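PDB 3UW2: Phosphoglucomutase/phosphomannomutase family protein from Burkholderia thailandensis, which probably moves a phosphate group between positions of a hexose phosphate, as phosphohexose mutases do, and carries a metal ion, zinc in this crystal. Local coordinates for residues R284-L288 with L384-N390; L288-V293 with R370-L375. All blocks are in the same frame, centred on the assembly; numbering follows the deposited sequence.

Contact 1. Residues R284-L288 with L384-N390; sequences RQLML and LLNGLPN
Arg284 NH2 lies 3.0 Å from Leu388 O, the two joined by a nearly straight hydrogen bond (175° at the hydrogen) with the oxygen in the plane of the guanidinium. On the other side of CZ, Arg284 NE bonds to Pro389 O at 3.0 Å; this bond is more bent, 142°, and its acceptor sits a little off the guanidinium plane. Successive carbonyls of the loop thus grip one flank of the guanidinium, and both receive the N-H from above their own carbonyl planes. A bend at chi3 turns the head of the arginine to face them. The Asn390 amide lies flat over one face of the guanidinium, the two planes only 4° apart and Asn390 CG 3.6 Å from Arg284 CZ. Water 1 accepts from NH1 and donates to Asn386 OD1, while Asn386 ND2 is held by Asp276. Next to this polar end, the thioether end of Met287 reaches the Pro389 ring, Met287 SD 3.9 Å from Pro389 CG. Leu288 CD1 reaches Leu384, and Leu288 CD2 lies 4.1 Å from Leu385 CD2, while Leu388 CD1 rests against the backbone O of Arg284. An arginine on helix 282-296 thereby fastens the segment that leaves helix 381-386 and runs on into strand 392-398, an outermost strand of the C-terminal antiparallel sheet.

Contact 2. Residues L288-V293 with R370-L375; sequences LFAEEV and RLLEIL
Two helices of the alpha/beta/alpha domain III of the phosphohexose mutase fold, 282-296 and 364-375, pack here at a steep angle: the short segments cross at 73°, their axes 10.8 Å apart at closest approach. Ile374 fills the middle. Its CD1 lies 3.8 Å from Phe289 CD1 and equally close to Glu292 CB, while the Ile374 and Leu288 side chains slide past each other in opposite directions, Ile374 CG2 against Leu288 CG and CD2. Leu288 CD2 also meets Leu371 CD1 at 3.6 Å, the two side chains crossing at about a right angle. Phe289 turns its ring edge to the partner helix, CE1 3.6 Å from Leu371 N and CZ against Leu371 CB; Phe354 also meets the Phe289 ring edge-to-face. Along the border of this apolar patch, Arg370 folds back through bends at chi2 and chi3 (-69° and -71°), bringing NH2 within 3.6 Å of Val293 CG2 and to a long salt bridge, 3.8 Å, with Glu292 OE1. Carboxylate and guanidinium stand almost perpendicular, and water 2 joins them, donating to Glu292 OE1 and accepting from Arg370 NH2 at 2.9 Å. Water 3 links Glu292 OE2 to Glu373 OE1 through weak bonds, and Arg370 NE makes a long, charge-only salt bridge to Glu373 OE1. The stronger partners lie outside: Arg296 for Glu292, Asp356 for Arg370; Arg357 also pairs with Glu373. No direct hydrogen bond spans the segments, so cohesion comes from apolar contact, a long salt bridge and water-bridged charges, the arginines together probably easing repulsion between the glutamates.

Contacts 1 and 2 use successive parts of helix 282-296 and share Leu288, which faces helix 381-386 in the first and helix 364-375 in the second. Their centres are about 10 Å apart. Those two partner helices follow each other in the chain and also touch directly: Leu375 CD2 lies 4.0 Å from both Leu384 CD2 and Leu385 CG, making one continuous leucine-rich layer. In sequence, contact 2 is nested inside the loop closed by contact 1. Both lie away from the zinc ion bound by Asp264, Asp266 and Asp268. Bound glycerol, probably from the crystallisation liquor, comes within about 4 Å of the side chain of Leu384 and of that of Leu288, nearest atoms.

Contact 1. Residues R284-L288 with L384-N390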
loop_
_atom_site.group_PDB
_atom_site.type_symbol
_atom_site.label_atom_id
_atom_site.label_comp_id
_atom_site.label_asym_id
_atom_site.label_seq_id
_atom_site.Cartn_x
_atom_site.Cartn_y
_atom_site.Cartn_z
ATOM N N ARG A 284 -8.135 -4.479 11.312
ATOM C CA ARG A 284 -8.103 -4.358 12.799
ATOM C C ARG A 284 -7.129 -3.304 13.269
ATOM O O ARG A 284 -7.421 -2.527 14.181
ATOM C CB ARG A 284 -7.832 -5.687 13.480
ATOM C CG ARG A 284 -9.020 -6.630 13.316
ATOM C CD ARG A 284 -8.582 -7.987 13.786
ATOM N NE ARG A 284 -8.841 -8.169 15.197
ATOM C CZ ARG A 284 -8.162 -9.032 15.940
ATOM N NH1 ARG A 284 -7.144 -9.717 15.418
ATOM N NH2 ARG A 284 -8.474 -9.204 17.208
ATOM N N GLN A 285 -5.968 -3.261 12.626
ATOM C CA GLN A 285 -5.028 -2.156 12.847
ATOM C C GLN A 285 -5.691 -0.765 12.718
ATOM O O GLN A 285 -5.392 0.139 13.500
ATOM C CB GLN A 285 -3.879 -2.243 11.859
ATOM C CG GLN A 285 -2.959 -3.496 12.014
ATOM C CD GLN A 285 -1.826 -3.431 10.973
ATOM O OE1 GLN A 285 -1.152 -2.368 10.799
ATOM N NE2 GLN A 285 -1.660 -4.509 10.217
ATOM N N LEU A 286 -6.435 -0.563 11.653
ATOM C CA LEU A 286 -7.121 0.712 11.402
ATOM C C LEU A 286 -8.089 1.068 12.534
ATOM O O LEU A 286 -8.216 2.245 12.866
ATOM C CB LEU A 286 -7.867 0.705 10.053
ATOM C CG LEU A 286 -8.387 2.068 9.577
ATOM C CD1 LEU A 286 -7.197 2.968 9.271
ATOM C CD2 LEU A 286 -9.235 1.894 8.334
ATOM N N MET A 287 -8.781 0.071 13.121
ATOM C CA MET A 287 -9.615 0.385 14.310
ATOM C C MET A 287 -8.780 1.048 15.421
ATOM O O MET A 287 -9.201 2.024 16.045
ATOM C CB MET A 287 -10.387 -0.847 14.787
ATOM C CG MET A 287 -11.508 -1.187 13.790
ATOM S SD MET A 287 -12.708 -2.489 14.174
ATOM C CE MET A 287 -11.820 -4.010 13.833
ATOM N N LEU A 288 -7.551 0.557 15.623
ATOM C CA LEU A 288 -6.779 1.008 16.759
ATOM C C LEU A 288 -6.274 2.431 16.468
ATOM O O LEU A 288 -6.233 3.333 17.351
ATOM C CB LEU A 288 -5.604 0.003 16.996
ATOM C CG LEU A 288 -4.679 0.206 18.192
ATOM C CD1 LEU A 288 -5.362 -0.266 19.502
ATOM C CD2 LEU A 288 -3.308 -0.505 18.018
ATOM N N LEU A 384 -3.736 -6.078 23.919
ATOM C CA LEU A 384 -4.378 -4.916 23.263
ATOM C C LEU A 384 -4.747 -5.232 21.821
ATOM O O LEU A 384 -5.874 -5.013 21.406
ATOM C CB LEU A 384 -3.491 -3.673 23.332
ATOM C CG LEU A 384 -4.064 -2.324 22.827
ATOM C CD1 LEU A 384 -5.265 -1.848 23.648
ATOM C CD2 LEU A 384 -3.023 -1.229 22.783
ATOM N N LEU A 385 -3.830 -5.815 21.057
ATOM C CA LEU A 385 -4.144 -6.141 19.656
ATOM C C LEU A 385 -5.149 -7.285 19.543
ATOM O O LEU A 385 -6.123 -7.177 18.803
ATOM C CB LEU A 385 -2.873 -6.548 18.887
ATOM C CG LEU A 385 -1.879 -5.375 18.652
ATOM C CD1 LEU A 385 -0.530 -5.964 18.284
ATOM C CD2 LEU A 385 -2.348 -4.450 17.545
ATOM N N ASN A 386 -4.927 -8.367 20.278
ATOM C CA ASN A 386 -5.853 -9.508 20.212
ATOM C C ASN A 386 -7.273 -9.160 20.623
ATOM O O ASN A 386 -8.215 -9.819 20.199
ATOM C CB ASN A 386 -5.348 -10.751 20.983
ATOM C CG ASN A 386 -4.145 -11.416 20.270
ATOM O OD1 ASN A 386 -4.161 -11.596 19.038
ATOM N ND2 ASN A 386 -3.096 -11.760 21.036
ATOM N N GLY A 387 -7.423 -8.168 21.482
ATOM C CA GLY A 387 -8.736 -7.862 21.989
ATOM C C GLY A 387 -9.516 -6.912 21.072
ATOM O O GLY A 387 -10.667 -6.660 21.347
ATOM N N LEU A 388 -8.890 -6.395 20.001
ATOM C CA LEU A 388 -9.633 -5.671 18.948
ATOM C C LEU A 388 -10.779 -6.535 18.452
ATOM O O LEU A 388 -10.692 -7.730 18.549
ATOM C CB LEU A 388 -8.686 -5.257 17.817
ATOM C CG LEU A 388 -7.756 -4.068 18.213
ATOM C CD1 LEU A 388 -6.561 -4.043 17.299
ATOM C CD2 LEU A 388 -8.517 -2.781 18.076
ATOM N N PRO A 389 -11.887 -5.919 17.993
ATOM C CA PRO A 389 -13.023 -6.692 17.476
ATOM C C PRO A 389 -12.543 -7.635 16.354
ATOM O O PRO A 389 -11.636 -7.290 15.589
ATOM C CB PRO A 389 -13.942 -5.611 16.878
ATOM C CG PRO A 389 -13.561 -4.311 17.570
ATOM C CD PRO A 389 -12.153 -4.469 18.056
ATOM N N ASN A 390 -13.206 -8.770 16.216
ATOM C CA ASN A 390 -12.783 -9.844 15.317
ATOM C C ASN A 390 -14.026 -10.574 14.842
ATOM O O ASN A 390 -15.107 -10.326 15.381
ATOM C CB ASN A 390 -11.848 -10.834 16.071
ATOM C CG ASN A 390 -10.786 -11.440 15.149
ATOM O OD1 ASN A 390 -10.731 -11.146 13.935
ATOM N ND2 ASN A 390 -9.927 -12.267 15.712
HETATM O O HOH W 1 -6.153 -11.590 17.487
#

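Contact 2. Residues L288-V293 with R370-L375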
loop_
_atom_site.group_PDB
_atom_site.type_symbol
_atom_site.label_atom_id
_atom_site.label_comp_id
_atom_site.label_asym_id
_atom_site.label_seq_id
_atom_site.Cartn_x
_atom_site.Cartn_y
_atom_site.Cartn_z
ATOM N N LEU A 288 -7.551 0.557 15.623
ATOM C CA LEU A 288 -6.779 1.008 16.759
ATOM C C LEU A 288 -6.274 2.431 16.468
ATOM O O LEU A 288 -6.233 3.333 17.351
ATOM C CB LEU A 288 -5.604 0.003 16.996
ATOM C CG LEU A 288 -4.679 0.206 18.192
ATOM C CD1 LEU A 288 -5.362 -0.266 19.502
ATOM C CD2 LEU A 288 -3.308 -0.505 18.018
ATOM N N PHE A 289 -5.869 2.633 15.222
ATOM C CA PHE A 289 -5.444 3.980 14.812
ATOM C C PHE A 289 -6.617 5.006 14.837
ATOM O O PHE A 289 -6.462 6.146 15.246
ATOM C CB PHE A 289 -4.869 3.872 13.380
ATOM C CG PHE A 289 -3.559 3.148 13.331
ATOM C CD1 PHE A 289 -2.498 3.558 14.183
ATOM C CD2 PHE A 289 -3.325 2.168 12.353
ATOM C CE1 PHE A 289 -1.266 2.901 14.148
ATOM C CE2 PHE A 289 -2.077 1.506 12.310
ATOM C CZ PHE A 289 -1.059 1.890 13.218
ATOM N N ALA A 290 -7.773 4.593 14.340
ATOM C CA ALA A 290 -8.945 5.461 14.259
ATOM C C ALA A 290 -9.304 5.883 15.672
ATOM O O ALA A 290 -9.702 7.023 15.897
ATOM C CB ALA A 290 -10.143 4.678 13.660
ATOM N N GLU A 291 -9.257 4.956 16.622
ATOM C CA GLU A 291 -9.593 5.338 17.971
ATOM C C GLU A 291 -8.669 6.462 18.452
ATOM O O GLU A 291 -9.131 7.483 18.971
ATOM C CB GLU A 291 -9.554 4.122 18.898
ATOM C CG GLU A 291 -9.531 4.434 20.398
ATOM C CD GLU A 291 -9.588 3.143 21.241
ATOM O OE1 GLU A 291 -8.891 2.137 20.908
ATOM O OE2 GLU A 291 -10.353 3.140 22.226
ATOM N N GLU A 292 -7.379 6.284 18.310
ATOM C CA GLU A 292 -6.440 7.312 18.777
ATOM C C GLU A 292 -6.604 8.656 17.972
ATOM O O GLU A 292 -6.664 9.754 18.549
ATOM C CB GLU A 292 -5.013 6.766 18.659
ATOM C CG GLU A 292 -3.972 7.624 19.377
ATOM C CD GLU A 292 -3.715 8.966 18.704
ATOM O OE1 GLU A 292 -3.724 9.021 17.454
ATOM O OE2 GLU A 292 -3.532 9.985 19.432
ATOM N N VAL A 293 -6.720 8.558 16.640
ATOM C CA VAL A 293 -6.890 9.761 15.799
ATOM C C VAL A 293 -8.180 10.490 16.152
ATOM O O VAL A 293 -8.182 11.700 16.309
ATOM C CB VAL A 293 -6.807 9.378 14.295
ATOM C CG1 VAL A 293 -7.299 10.466 13.312
ATOM C CG2 VAL A 293 -5.407 8.908 13.972
ATOM N N ARG A 370 3.703 4.714 14.329
ATOM C CA ARG A 370 2.480 5.178 14.927
ATOM C C ARG A 370 1.921 4.038 15.773
ATOM O O ARG A 370 1.306 4.289 16.793
ATOM C CB ARG A 370 1.454 5.608 13.861
ATOM C CG ARG A 370 1.792 6.967 13.188
ATOM C CD ARG A 370 1.630 8.135 14.160
ATOM N NE ARG A 370 0.181 8.388 14.455
ATOM C CZ ARG A 370 -0.570 9.316 13.863
ATOM N NH1 ARG A 370 -0.037 10.206 12.972
ATOM N NH2 ARG A 370 -1.842 9.432 14.225
ATOM N N LEU A 371 2.124 2.793 15.326
ATOM C CA LEU A 371 1.594 1.608 16.078
ATOM C C LEU A 371 2.404 1.504 17.404
ATOM O O LEU A 371 1.830 1.383 18.483
ATOM C CB LEU A 371 1.747 0.378 15.194
ATOM C CG LEU A 371 1.323 -0.952 15.837
ATOM C CD1 LEU A 371 -0.075 -0.815 16.412
ATOM C CD2 LEU A 371 1.401 -2.067 14.818
ATOM N N LEU A 372 3.740 1.641 17.337
ATOM C CA LEU A 372 4.561 1.614 18.571
ATOM C C LEU A 372 4.158 2.742 19.572
ATOM O O LEU A 372 4.201 2.560 20.776
ATOM C CB LEU A 372 6.045 1.722 18.230
ATOM C CG LEU A 372 6.767 0.627 17.429
ATOM C CD1 LEU A 372 8.153 1.072 17.048
ATOM C CD2 LEU A 372 6.836 -0.587 18.336
ATOM N N GLU A 373 3.819 3.919 19.079
ATOM C CA GLU A 373 3.385 5.007 19.959
ATOM C C GLU A 373 2.193 4.569 20.849
ATOM O O GLU A 373 2.143 4.902 22.053
ATOM C CB GLU A 373 2.939 6.191 19.101
ATOM C CG GLU A 373 2.436 7.390 19.913
ATOM C CD GLU A 373 2.079 8.558 19.002
ATOM O OE1 GLU A 373 1.046 8.509 18.245
ATOM O OE2 GLU A 373 2.851 9.513 19.025
ATOM N N ILE A 374 1.246 3.861 20.230
ATOM C CA ILE A 374 0.072 3.355 20.909
ATOM C C ILE A 374 0.389 2.137 21.787
ATOM O O ILE A 374 0.008 2.125 22.967
ATOM C CB ILE A 374 -1.039 2.997 19.909
ATOM C CG1 ILE A 374 -1.526 4.274 19.162
ATOM C CG2 ILE A 374 -2.210 2.304 20.620
ATOM C CD1 ILE A 374 -2.415 4.025 17.969
ATOM N N LEU A 375 1.049 1.117 21.214
ATOM C CA LEU A 375 1.396 -0.133 21.918
ATOM C C LEU A 375 2.272 0.148 23.150
ATOM O O LEU A 375 2.110 -0.475 24.208
ATOM C CB LEU A 375 2.153 -1.080 20.973
ATOM C CG LEU A 375 1.317 -1.651 19.808
ATOM C CD1 LEU A 375 2.134 -2.702 19.042
ATOM C CD2 LEU A 375 -0.040 -2.169 20.257
HETATM O O HOH W 2 -2.788 7.215 15.826
HETATM O O HOH W 3 -1.019 9.081 20.190
#